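Local coordinates for uncharacterized protein (Parabacteroides distasonis, PDB 3LM3), which is of unknown function but is probably a carbohydrate-active enzyme, a putative glycoside hydrolase or deacetylase, at residues T52-G55 against V56-L59. Numbering follows the deposited sequence. Where two conformers were deposited one is given.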
loop_
_atom_site.group_PDB
_atom_site.type_symbol
_atom_site.label_atom_id
_atom_site.label_comp_id
_atom_site.label_asym_id
_atom_site.label_seq_id
_atom_site.Cartn_x
_atom_site.Cartn_y
_atom_site.Cartn_z
ATOM N N THR A 52 12.370 20.861 -3.750
ATOM C CA THR A 52 12.284 22.150 -4.433
ATOM C C THR A 52 10.920 22.274 -5.101
ATOM O O THR A 52 10.291 21.272 -5.497
ATOM C CB THR A 52 13.379 22.384 -5.491
ATOM O OG1 THR A 52 13.148 21.537 -6.613
ATOM C CG2 THR A 52 14.769 22.165 -4.901
ATOM N N LEU A 53 10.474 23.518 -5.258
ATOM C CA LEU A 53 9.258 23.784 -5.999
ATOM C C LEU A 53 9.357 23.246 -7.422
ATOM O O LEU A 53 8.451 22.592 -7.895
ATOM C CB LEU A 53 8.985 25.284 -6.026
ATOM C CG LEU A 53 7.837 25.754 -6.945
ATOM C CD1 LEU A 53 6.471 25.124 -6.569
ATOM C CD2 LEU A 53 7.768 27.284 -6.929
ATOM N N GLU A 54 10.460 23.514 -8.106
ATOM C CA GLU A 54 10.574 23.037 -9.482
ATOM C C GLU A 54 10.529 21.525 -9.569
ATOM O O GLU A 54 9.960 20.984 -10.521
ATOM C CB GLU A 54 11.816 23.560 -10.202
ATOM C CG GLU A 54 12.178 22.794 -11.542
ATOM C CD GLU A 54 11.037 22.683 -12.616
ATOM O OE1 GLU A 54 9.836 22.965 -12.352
ATOM O OE2 GLU A 54 11.361 22.273 -13.757
ATOM N N GLY A 55 11.115 20.812 -8.607
ATOM C CA GLY A 55 11.096 19.371 -8.647
ATOM C C GLY A 55 9.713 18.791 -8.443
ATOM O O GLY A 55 9.330 17.811 -9.093
ATOM N N VAL A 56 8.942 19.369 -7.515
ATOM C CA VAL A 56 7.628 18.918 -7.234
ATOM C C VAL A 56 6.691 19.194 -8.434
ATOM O O VAL A 56 5.903 18.368 -8.848
ATOM C CB VAL A 56 7.195 19.606 -5.926
ATOM C CG1 VAL A 56 5.791 19.296 -5.617
ATOM C CG2 VAL A 56 8.148 19.160 -4.764
ATOM N N ARG A 57 6.795 20.394 -8.971
ATOM C CA ARG A 57 6.001 20.803 -10.141
ATOM C C ARG A 57 6.321 19.902 -11.346
ATOM O O ARG A 57 5.434 19.454 -12.056
ATOM C CB ARG A 57 6.279 22.262 -10.465
ATOM C CG ARG A 57 5.549 22.765 -11.709
ATOM C CD ARG A 57 5.700 24.304 -11.854
ATOM N NE ARG A 57 7.095 24.714 -11.698
ATOM C CZ ARG A 57 7.540 25.828 -11.093
ATOM N NH1 ARG A 57 6.710 26.734 -10.557
ATOM N NH2 ARG A 57 8.861 26.036 -11.009
ATOM N N ALA A 58 7.603 19.612 -11.563
ATOM C CA ALA A 58 7.971 18.770 -12.677
ATOM C C ALA A 58 7.376 17.375 -12.531
ATOM O O ALA A 58 6.914 16.793 -13.502
ATOM C CB ALA A 58 9.498 18.680 -12.781
ATOM N N LEU A 59 7.401 16.831 -11.320
ATOM C CA LEU A 59 6.855 15.511 -11.108
ATOM C C LEU A 59 5.339 15.499 -11.334
ATOM O O LEU A 59 4.817 14.560 -11.952
ATOM C CB LEU A 59 7.260 15.021 -9.696
ATOM C CG LEU A 59 7.088 13.540 -9.434
ATOM C CD1 LEU A 59 7.909 12.696 -10.399
ATOM C CD2 LEU A 59 7.524 13.271 -7.960
#
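Arg57 reaches back over the first turn of helix 53-64 and meets Glu54 and Leu53, three and four residues earlier. Its CB lies 3.4 Å from Leu53 O, the carbonyl that also accepts the Arg57 backbone N-H. CG stands anti to the backbone N (chi1 177°) and CD continues the extended run; the chain then bends at chi3 (48°), which turns the guanidinium toward the start of the helix. NE points at Glu54 OE1 at 3.3 Å, a fairly straight but weak hydrogen bond that forms part of a salt bridge; it belongs to one of two Glu54 conformers and is therefore tentative. NH2 makes a second, still longer and weak bond to the same oxygen. OE1 lies at the guanidinium edge, in its plane, although the carboxylate is turned 45° from it. CZ has Leu53 CG over one face at 4.2 Å, and NH1 lies 3.8 Å from Leu53 CD2. Shortened to an alanine here, the side chain would probably leave Glu54 OE1 without its guanidinium partner, and Leu53 CG and CD2 without the group that lies against them. The other carboxylate oxygen, Glu54 OE2, forms a salt bridge with Lys296 at the start of helix 296-313, whereas Leu53, Val56 and Arg57 all touch Tyr94 of helix 86-102. At the N-cap, Thr52 OG1 accepts from Gly55 N at 2.9 Å, and Val56 N, Arg57 N, Ala58 N and Leu59 N bond to the carbonyls four residues back. Glu54 thus carries its negative charge in the first helical turn, where the helix dipole would favour it, and with basic groups at both oxygens the carboxylate is likely to be ionised in this conformer, linking the helix start to helix 296-313.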